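Local structure of acarbose Kinase Mak1 (Uncultured bacterium, 6WB4) at residues Ser152-His156 and Leu274-Leu278; Arg288-Val292 and Leu313-Leu317; Phe219-Gln225 and Val238-Ser242; Gly70-Arg76 and Ala271-Cys275. The protein probably transfers a phosphate from ATP to the antidiabetic sugar drug acarbose, as a microbiome-derived kinase of the pfkB carbohydrate kinase family. All coordinates share one frame; numbering follows the deposited sequence.

Contact 1: Ser152-His156 and Leu274-Leu278; sequences SRHVH and LCHYL
Arg153 reaches across to the backbone carbonyl of Leu278 with its outer nitrogens. Arg153 NH2 gives the straighter bond, 2.5 Å to Leu278 O with an N-H...O angle of 151°, lying in the carbonyl plane on a lone pair. Arg153 NH1 adds a weak bond to Leu278 O at 3.2 Å. The chain of Arg153 runs extended from CG to NE, antiparallel to the Leu278 side chain, and Leu278 CD2 sits over one face of the guanidinium, offset toward its rim. Next to it, His154 CB touches Leu278 CD2 at 3.9 Å. His154 NE2 lies 3.9 Å from Leu274 CD2, the two side chains crossing at about a right angle. That nitrogen is nevertheless satisfied: His154 NE2 and His156 ND1 both hydrogen-bond Ser178 OG, and His154 ND1 pairs with Ser176 OG. The side chain of His156 lies about 4 Å from a bound calcium ion, placing the contact beside a metal site. Hence the leucines of helix 265-280 supply a hydrocarbon cover, while serines of the next strand serve the imidazoles. The polar tie between the segments joins a charged guanidinium to a carbonyl near the helix's C-terminal end, where the helix dipole would probably strengthen it.

Contact 2: Arg288-Val292 and Leu313-Leu317; sequences RAGAV and LERLL
The guanidinium of Arg288 has Leu317 CD1 over one face, 4.0 Å above the plane and displaced toward the rim, while Leu316 O approaches obliquely. Closing end-on upon a single acceptor, Arg288 NH1 and NH2 each hydrogen-bond Leu317 O at 3.0 Å. NH1 lies in the carbonyl plane, whereas NH2 is tilted 33° from it. The bend at chi3 (87°) swings the group round to this carbonyl near the C-terminal end of helix 310-318, where the partial negative charge of the helix end probably favours the guanidinium. Further along, the contact turns apolar. Val292 is wedged among three leucines: its CG1 touches Leu313 CD1 at 3.6 Å and Leu316 CD1 at 4.0 Å, and its CG2 reaches Leu317 CD1. Leu317 spreads both methyls over the turn at Ala289, with CD1 against the backbone and CD2 4.1 Å from Ala289 CB. The two helical segments cross at 111°, their axes 9.8 Å apart at closest approach. Helix 310-318, the last of the chain, thus lies across helix 283-298; His276 of helix 265-280 touches Ala289 and Leu317, and Ile252 and Ile254 from a loop abut Val292 and Leu316.

Contact 3: Phe219-Gln225 and Val238-Ser242; sequences FARGRAQ and VWRRS
Helix 211-221 gives out at Gly222, where the backbone departs from helical geometry, and the loop that follows brings Gln225 abreast of Arg240, their CA atoms 6.4 Å apart, where strand 236-240 ends. Arg241, just past the strand, carries most of the contact. Its side chain is extended from CG to NE and runs antiparallel to the Phe219 side chain, which puts the guanidinium beside Phe219 O, in the last turn of the helix, and Gly222 O, in the loop after it. Arg241 NH1 bonds Phe219 O at 2.8 Å, the donor tilted 34° from the carbonyl plane. Arg241 NH2 adds a weak bond to Gly222 O at 2.7 Å, at the guanidinium edge, and another weak one to Phe219 O. A positive group here probably gains from the negative end of the helix dipole.

The helix leads through this loop into strand 226-230, which pairs antiparallel with 236-240 near one margin of the large sheet of the pfkB (ribokinase-like) fold, one strand in from its edge strand 247-249; the arginine thus ties the open end of this hairpin to the preceding helix.

The Phe219 ring packs against the Arg241 chain. Arg241 CG makes a CH-pi contact over one face of its ring, 3.9 Å from the centroid, and Phe219 CD1 in turn lies over the centre of the guanidinium; the two planes stand 46° apart. At the ring edge, near its plane, Phe219 CZ meets Trp239 O at 3.6 Å. Phe219 CE2 packs on Trp239 CB. The indole turns away, its NE1 bonded to Glu211.

Contact 4: Gly70-Arg76 and Ala271-Cys275; sequences GVHALGR and AAFLC
Apolar packing between Gly70 and Ala271 marks the closest backbone approach: their CA atoms are 5.0 Å apart, and Ala271 CB rests on Gly70 CA at 3.6 Å. Val71 follows on, placing CG2 4.0 Å from Ala271 CB while CG1, on its other branch, faces the sulfur of Cys275. Several side chains meet that sulfur. Leu74 CD1 reaches Cys275 SG at 3.7 Å and also lies against Ala272, and the aliphatic part of Arg76 passes by, with Arg76 CD 4.0 Å from Cys275 SG. The torsion of Cys275 (chi1 -80°) sets SG anti to its carbonyl carbon, directing it into this group. Helix 310-318 also packs here, Leu313 on Leu74 and Val310 on Arg76.

Helix 65-73 ends here in a Schellman motif. Gly75, with positive phi, is the C-prime residue; Arg76 N bonds Val71 O and Gly75 N bonds His72 O. The reversal brings Arg76 round to helix 265-280, so that both the helix and its ending pack on the same partner helix of the pfkB kinase fold.

Arg76 combines packing and polar bonds. A bend at chi2 (73°) folds its guanidinium over Cys275, whose CB lies above one face, 4.1 Å from the plane and toward the rim. Leu74 O stands at the guanidinium edge and takes a weak but nearly straight bond from Arg76 NH1 (3.3 Å, 169°). Arg76 NH2 forms a salt bridge with Asp279, one turn further along helix 265-280.

In the fold
Helix 265-280 is shared by contacts 1 and 4 through Leu274 and Cys275, their centres about 8 Å apart, one turned to strand 152-157 of the large sheet and the other to helix 65-73. Contact 2, on helices 283-298 and 310-318, has its centre about 11 Å from that of contact 4; Ala289 touches His276 and Ala272. Contact 3, near the sheet margin, is centred about 18 Å from contact 1, which it touches through Gln225 and Tyr277; in sequence it is nested inside the loops closed by contacts 1 and 4, and contact 2 follows all. Contacts 1 and 4 join early and late chain parts; ATP lies about 9 to 12 Å from the nearest side chain of each contact.

Contact 1: Ser152-His156 and Leu274-Leu278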
# COMPACT_ATOMS: atom_id res chain seq x y z
N SER B 152 34.26 7.61 -1.81
CA SER B 152 33.88 6.90 -0.59
C SER B 152 34.95 5.98 -0.03
O SER B 152 35.71 5.35 -0.77
CB SER B 152 32.61 6.09 -0.83
OG SER B 152 31.54 6.94 -1.21
N ARG B 153 34.95 5.86 1.30
CA ARG B 153 35.97 5.10 2.00
C ARG B 153 35.60 3.62 2.12
O ARG B 153 36.44 2.74 1.97
CB ARG B 153 36.21 5.69 3.39
CG ARG B 153 37.28 4.95 4.15
CD ARG B 153 37.44 5.43 5.58
NE ARG B 153 38.10 4.41 6.38
CZ ARG B 153 38.14 4.39 7.71
NH1 ARG B 153 37.56 5.37 8.41
NH2 ARG B 153 38.77 3.40 8.33
N HIS B 154 34.33 3.36 2.40
CA HIS B 154 33.82 2.01 2.50
C HIS B 154 32.52 1.89 1.70
O HIS B 154 31.75 2.84 1.61
CB HIS B 154 33.60 1.64 3.96
CG HIS B 154 32.96 0.30 4.16
ND1 HIS B 154 33.70 -0.85 4.36
CD2 HIS B 154 31.66 -0.08 4.16
CE1 HIS B 154 32.88 -1.87 4.50
NE2 HIS B 154 31.64 -1.44 4.38
N VAL B 155 32.29 0.72 1.11
CA VAL B 155 31.14 0.52 0.26
C VAL B 155 30.32 -0.68 0.74
O VAL B 155 30.80 -1.81 0.73
CB VAL B 155 31.58 0.32 -1.21
CG1 VAL B 155 30.38 0.05 -2.10
CG2 VAL B 155 32.35 1.55 -1.70
N HIS B 156 29.09 -0.41 1.19
CA HIS B 156 28.19 -1.47 1.65
C HIS B 156 27.20 -1.79 0.54
O HIS B 156 26.55 -0.91 -0.01
CB HIS B 156 27.46 -1.06 2.92
CG HIS B 156 26.52 -2.11 3.43
ND1 HIS B 156 26.95 -3.23 4.10
CD2 HIS B 156 25.17 -2.20 3.36
CE1 HIS B 156 25.90 -3.97 4.43
NE2 HIS B 156 24.81 -3.37 4.00
N LEU B 274 29.96 -1.12 11.43
CA LEU B 274 30.78 -0.46 10.44
C LEU B 274 31.45 0.79 10.99
O LEU B 274 32.64 1.00 10.78
CB LEU B 274 29.95 -0.10 9.20
CG LEU B 274 29.43 -1.30 8.41
CD1 LEU B 274 28.69 -0.83 7.17
CD2 LEU B 274 30.57 -2.25 8.06
N CYS B 275 30.69 1.61 11.70
CA CYS B 275 31.22 2.88 12.21
C CYS B 275 32.35 2.65 13.21
O CYS B 275 33.39 3.30 13.13
CB CYS B 275 30.11 3.72 12.83
SG CYS B 275 29.13 4.58 11.58
N HIS B 276 32.15 1.70 14.12
CA HIS B 276 33.18 1.38 15.09
C HIS B 276 34.41 0.79 14.43
O HIS B 276 35.53 1.24 14.67
CB HIS B 276 32.65 0.40 16.13
CG HIS B 276 33.53 0.27 17.33
ND1 HIS B 276 34.59 -0.61 17.38
CD2 HIS B 276 33.50 0.89 18.53
CE1 HIS B 276 35.18 -0.52 18.56
NE2 HIS B 276 34.54 0.38 19.28
N TYR B 277 34.20 -0.21 13.58
CA TYR B 277 35.30 -0.98 13.00
C TYR B 277 36.18 -0.10 12.12
O TYR B 277 37.40 -0.20 12.17
CB TYR B 277 34.78 -2.17 12.20
CG TYR B 277 35.87 -3.13 11.79
CD1 TYR B 277 36.39 -4.05 12.70
CD2 TYR B 277 36.40 -3.11 10.51
CE1 TYR B 277 37.39 -4.94 12.33
CE2 TYR B 277 37.40 -4.00 10.14
CZ TYR B 277 37.90 -4.91 11.05
OH TYR B 277 38.90 -5.79 10.69
N LEU B 278 35.55 0.75 11.32
CA LEU B 278 36.27 1.69 10.47
C LEU B 278 37.13 2.68 11.26
O LEU B 278 38.09 3.23 10.74
CB LEU B 278 35.30 2.46 9.57
CG LEU B 278 34.64 1.74 8.40
CD1 LEU B 278 33.40 2.49 7.93
CD2 LEU B 278 35.63 1.57 7.25

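Contact 2: Arg288-Val292 and Leu313-Leu317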
# COMPACT_ATOMS: atom_id res chain seq x y z
N ARG B 288 30.30 -5.58 19.51
CA ARG B 288 29.53 -5.08 20.65
C ARG B 288 28.87 -3.75 20.32
O ARG B 288 27.74 -3.50 20.73
CB ARG B 288 30.40 -4.95 21.90
CG ARG B 288 30.25 -6.14 22.85
CD ARG B 288 30.96 -5.93 24.17
NE ARG B 288 30.12 -5.25 25.15
CZ ARG B 288 30.44 -4.11 25.76
NH1 ARG B 288 31.60 -3.53 25.50
NH2 ARG B 288 29.61 -3.57 26.64
N ALA B 289 29.56 -2.91 19.56
CA ALA B 289 28.92 -1.69 19.06
C ALA B 289 27.69 -2.09 18.26
O ALA B 289 26.62 -1.51 18.43
CB ALA B 289 29.89 -0.87 18.21
N GLY B 290 27.86 -3.10 17.40
CA GLY B 290 26.79 -3.64 16.59
C GLY B 290 25.61 -4.07 17.44
O GLY B 290 24.46 -3.78 17.10
N ALA B 291 25.89 -4.77 18.54
CA ALA B 291 24.82 -5.22 19.45
C ALA B 291 24.06 -4.05 20.07
O ALA B 291 22.83 -4.11 20.20
CB ALA B 291 25.40 -6.10 20.54
N VAL B 292 24.77 -2.97 20.44
CA VAL B 292 24.13 -1.78 21.02
C VAL B 292 23.20 -1.15 20.00
O VAL B 292 22.04 -0.83 20.31
CB VAL B 292 25.17 -0.73 21.52
CG1 VAL B 292 24.47 0.57 21.92
CG2 VAL B 292 25.99 -1.27 22.70
N LEU B 313 25.96 5.50 22.18
CA LEU B 313 26.72 4.29 21.86
C LEU B 313 27.85 4.13 22.85
O LEU B 313 27.95 3.10 23.52
CB LEU B 313 27.29 4.34 20.45
CG LEU B 313 28.09 3.11 19.99
CD1 LEU B 313 27.28 1.84 20.11
CD2 LEU B 313 28.59 3.29 18.57
N GLU B 314 28.67 5.18 22.96
CA GLU B 314 29.83 5.20 23.86
C GLU B 314 29.44 4.92 25.31
O GLU B 314 30.07 4.10 25.97
CB GLU B 314 30.53 6.56 23.78
CG GLU B 314 31.24 6.83 22.46
CD GLU B 314 31.98 8.15 22.47
OE1 GLU B 314 31.72 8.98 23.37
OE2 GLU B 314 32.83 8.36 21.58
N ARG B 315 28.39 5.59 25.78
CA ARG B 315 27.89 5.39 27.14
C ARG B 315 27.55 3.91 27.36
O ARG B 315 28.07 3.28 28.28
CB ARG B 315 26.67 6.29 27.41
CG ARG B 315 26.13 6.21 28.84
CD ARG B 315 24.83 7.00 29.05
NE ARG B 315 24.91 8.35 28.51
CZ ARG B 315 24.12 8.85 27.56
NH1 ARG B 315 23.16 8.11 27.03
NH2 ARG B 315 24.30 10.09 27.16
N LEU B 316 26.69 3.36 26.51
CA LEU B 316 26.25 1.97 26.68
C LEU B 316 27.38 0.98 26.40
O LEU B 316 27.49 -0.05 27.06
CB LEU B 316 25.06 1.67 25.76
CG LEU B 316 23.84 2.55 26.05
CD1 LEU B 316 22.69 2.25 25.07
CD2 LEU B 316 23.41 2.42 27.51
N LEU B 317 28.24 1.31 25.44
CA LEU B 317 29.35 0.43 25.09
C LEU B 317 30.33 0.27 26.26
O LEU B 317 30.84 -0.82 26.50
CB LEU B 317 30.08 0.97 23.86
CG LEU B 317 30.85 0.01 22.96
CD1 LEU B 317 29.99 -1.19 22.60
CD2 LEU B 317 31.29 0.75 21.71

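Contact 3: Phe219-Gln225 and Val238-Ser242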
# COMPACT_ATOMS: atom_id res chain seq x y z
N PHE B 219 34.83 -18.73 3.79
CA PHE B 219 36.27 -18.48 3.88
C PHE B 219 37.09 -19.24 2.83
O PHE B 219 38.14 -18.77 2.39
CB PHE B 219 36.79 -18.83 5.28
CG PHE B 219 36.32 -17.89 6.33
CD1 PHE B 219 36.28 -16.52 6.10
CD2 PHE B 219 35.92 -18.36 7.58
CE1 PHE B 219 35.85 -15.65 7.06
CE2 PHE B 219 35.50 -17.49 8.55
CZ PHE B 219 35.46 -16.13 8.30
N ALA B 220 36.63 -20.44 2.48
CA ALA B 220 37.32 -21.27 1.50
C ALA B 220 37.23 -20.66 0.10
O ALA B 220 38.21 -20.64 -0.64
CB ALA B 220 36.76 -22.68 1.49
N ARG B 221 36.04 -20.19 -0.25
CA ARG B 221 35.79 -19.74 -1.61
C ARG B 221 35.77 -18.22 -1.75
O ARG B 221 35.65 -17.70 -2.86
CB ARG B 221 34.46 -20.33 -2.10
CG ARG B 221 34.46 -21.85 -2.23
CD ARG B 221 33.16 -22.38 -2.82
NE ARG B 221 32.80 -21.71 -4.06
CZ ARG B 221 33.12 -22.16 -5.27
NH1 ARG B 221 33.80 -23.29 -5.40
NH2 ARG B 221 32.75 -21.49 -6.35
N GLY B 222 35.91 -17.50 -0.63
CA GLY B 222 35.77 -16.05 -0.64
C GLY B 222 36.84 -15.24 0.07
O GLY B 222 37.74 -15.81 0.70
N ARG B 223 36.73 -13.92 0.01
CA ARG B 223 37.76 -13.03 0.56
C ARG B 223 37.44 -12.48 1.94
O ARG B 223 38.19 -11.67 2.47
CB ARG B 223 38.01 -11.86 -0.39
CG ARG B 223 36.79 -10.96 -0.56
CD ARG B 223 37.09 -9.75 -1.43
NE ARG B 223 37.97 -8.80 -0.76
CZ ARG B 223 39.24 -8.59 -1.11
NH1 ARG B 223 39.76 -9.28 -2.12
NH2 ARG B 223 39.99 -7.71 -0.46
N ALA B 224 36.33 -12.93 2.53
CA ALA B 224 35.85 -12.40 3.81
C ALA B 224 36.90 -12.53 4.90
O ALA B 224 37.58 -13.54 5.00
CB ALA B 224 34.57 -13.10 4.23
N GLN B 225 37.03 -11.48 5.71
CA GLN B 225 37.93 -11.50 6.86
C GLN B 225 37.22 -12.08 8.07
O GLN B 225 37.84 -12.67 8.95
CB GLN B 225 38.44 -10.10 7.19
CG GLN B 225 39.28 -9.47 6.10
CD GLN B 225 39.53 -8.00 6.35
OE1 GLN B 225 39.40 -7.52 7.48
NE2 GLN B 225 39.87 -7.26 5.30
N VAL B 238 30.13 -14.18 15.73
CA VAL B 238 31.13 -13.68 14.79
C VAL B 238 32.23 -14.70 14.54
O VAL B 238 32.96 -15.10 15.45
CB VAL B 238 31.77 -12.37 15.29
CG1 VAL B 238 32.82 -11.90 14.31
CG2 VAL B 238 30.72 -11.30 15.48
N TRP B 239 32.36 -15.11 13.28
CA TRP B 239 33.39 -16.05 12.89
C TRP B 239 34.55 -15.35 12.22
O TRP B 239 34.33 -14.58 11.29
CB TRP B 239 32.83 -17.10 11.94
CG TRP B 239 31.65 -17.83 12.44
CD1 TRP B 239 30.36 -17.40 12.47
CD2 TRP B 239 31.64 -19.16 12.96
NE1 TRP B 239 29.55 -18.37 13.00
CE2 TRP B 239 30.31 -19.47 13.31
CE3 TRP B 239 32.63 -20.13 13.18
CZ2 TRP B 239 29.95 -20.69 13.85
CZ3 TRP B 239 32.27 -21.34 13.73
CH2 TRP B 239 30.94 -21.61 14.05
N ARG B 240 35.77 -15.63 12.66
CA ARG B 240 36.98 -15.15 11.99
C ARG B 240 37.70 -16.32 11.31
O ARG B 240 37.44 -17.48 11.63
CB ARG B 240 37.93 -14.46 12.98
CG ARG B 240 37.26 -13.36 13.78
CD ARG B 240 38.17 -12.77 14.84
NE ARG B 240 38.41 -13.68 15.95
CZ ARG B 240 38.94 -13.30 17.11
NH1 ARG B 240 39.27 -12.02 17.29
NH2 ARG B 240 39.13 -14.18 18.08
N ARG B 241 38.60 -16.01 10.37
CA ARG B 241 39.39 -17.04 9.70
C ARG B 241 40.20 -17.91 10.66
O ARG B 241 40.01 -19.12 10.72
CB ARG B 241 40.34 -16.42 8.67
CG ARG B 241 39.74 -16.25 7.29
CD ARG B 241 40.76 -15.76 6.27
NE ARG B 241 40.12 -15.31 5.04
CZ ARG B 241 39.71 -16.13 4.06
NH1 ARG B 241 39.89 -17.44 4.16
NH2 ARG B 241 39.13 -15.62 2.98
N SER B 242 41.10 -17.28 11.41
CA SER B 242 41.96 -17.99 12.35
C SER B 242 41.17 -18.81 13.37
O SER B 242 41.26 -20.04 13.39
CB SER B 242 42.88 -17.02 13.07
OG SER B 242 43.73 -16.35 12.16

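Contact 4: Gly70-Arg76 and Ala271-Cys275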
# COMPACT_ATOMS: atom_id res chain seq x y z
N GLY B 70 21.59 4.78 9.94
CA GLY B 70 22.37 4.41 11.11
C GLY B 70 23.74 5.07 11.12
O GLY B 70 24.18 5.61 12.14
N VAL B 71 24.42 5.01 9.98
CA VAL B 71 25.73 5.62 9.82
C VAL B 71 25.69 7.13 10.00
O VAL B 71 26.54 7.73 10.68
CB VAL B 71 26.30 5.29 8.43
CG1 VAL B 71 27.53 6.13 8.16
CG2 VAL B 71 26.64 3.80 8.34
N HIS B 72 24.70 7.76 9.38
CA HIS B 72 24.55 9.21 9.47
C HIS B 72 24.26 9.62 10.92
O HIS B 72 24.80 10.60 11.43
CB HIS B 72 23.45 9.69 8.54
CG HIS B 72 23.37 11.18 8.42
ND1 HIS B 72 22.69 11.96 9.33
CD2 HIS B 72 23.87 12.02 7.49
CE1 HIS B 72 22.78 13.23 8.97
NE2 HIS B 72 23.49 13.29 7.85
N ALA B 73 23.42 8.83 11.59
CA ALA B 73 23.01 9.09 12.96
C ALA B 73 24.21 9.14 13.91
O ALA B 73 24.19 9.83 14.92
CB ALA B 73 22.00 8.03 13.42
N LEU B 74 25.26 8.39 13.55
CA LEU B 74 26.49 8.32 14.34
C LEU B 74 27.49 9.41 13.94
O LEU B 74 28.67 9.35 14.30
CB LEU B 74 27.12 6.94 14.18
CG LEU B 74 26.36 5.84 14.92
CD1 LEU B 74 26.82 4.46 14.50
CD2 LEU B 74 26.58 6.02 16.41
N GLY B 75 27.01 10.41 13.20
CA GLY B 75 27.85 11.53 12.82
C GLY B 75 28.93 11.18 11.81
O GLY B 75 29.92 11.89 11.68
N ARG B 76 28.71 10.09 11.08
CA ARG B 76 29.57 9.76 9.95
C ARG B 76 28.86 10.08 8.65
O ARG B 76 27.64 10.13 8.60
CB ARG B 76 29.97 8.28 9.97
CG ARG B 76 31.20 7.96 10.78
CD ARG B 76 31.01 8.03 12.29
NE ARG B 76 32.13 7.34 12.93
CZ ARG B 76 32.26 7.10 14.23
NH1 ARG B 76 31.32 7.48 15.08
NH2 ARG B 76 33.34 6.45 14.67
N ALA B 271 25.22 -0.79 10.71
CA ALA B 271 25.62 0.62 10.73
C ALA B 271 26.59 0.93 11.88
O ALA B 271 27.62 1.58 11.67
CB ALA B 271 24.41 1.52 10.81
N ALA B 272 26.26 0.47 13.08
CA ALA B 272 27.11 0.69 14.25
C ALA B 272 28.39 -0.13 14.18
O ALA B 272 29.46 0.36 14.54
CB ALA B 272 26.35 0.38 15.53
N PHE B 273 28.29 -1.38 13.71
CA PHE B 273 29.48 -2.22 13.52
C PHE B 273 30.45 -1.52 12.59
O PHE B 273 31.63 -1.35 12.91
CB PHE B 273 29.10 -3.59 12.95
CG PHE B 273 30.27 -4.57 12.88
CD1 PHE B 273 31.29 -4.42 11.95
CD2 PHE B 273 30.32 -5.65 13.75
CE1 PHE B 273 32.35 -5.31 11.90
CE2 PHE B 273 31.38 -6.55 13.70
CZ PHE B 273 32.39 -6.38 12.78
N LEU B 274 29.96 -1.12 11.43
CA LEU B 274 30.78 -0.46 10.44
C LEU B 274 31.45 0.79 10.99
O LEU B 274 32.64 1.00 10.78
CB LEU B 274 29.95 -0.10 9.20
CG LEU B 274 29.43 -1.30 8.41
CD1 LEU B 274 28.69 -0.83 7.17
CD2 LEU B 274 30.57 -2.25 8.06
N CYS B 275 30.69 1.61 11.70
CA CYS B 275 31.22 2.88 12.21
C CYS B 275 32.35 2.65 13.21
O CYS B 275 33.39 3.30 13.13
CB CYS B 275 30.11 3.72 12.83
SG CYS B 275 29.13 4.58 11.58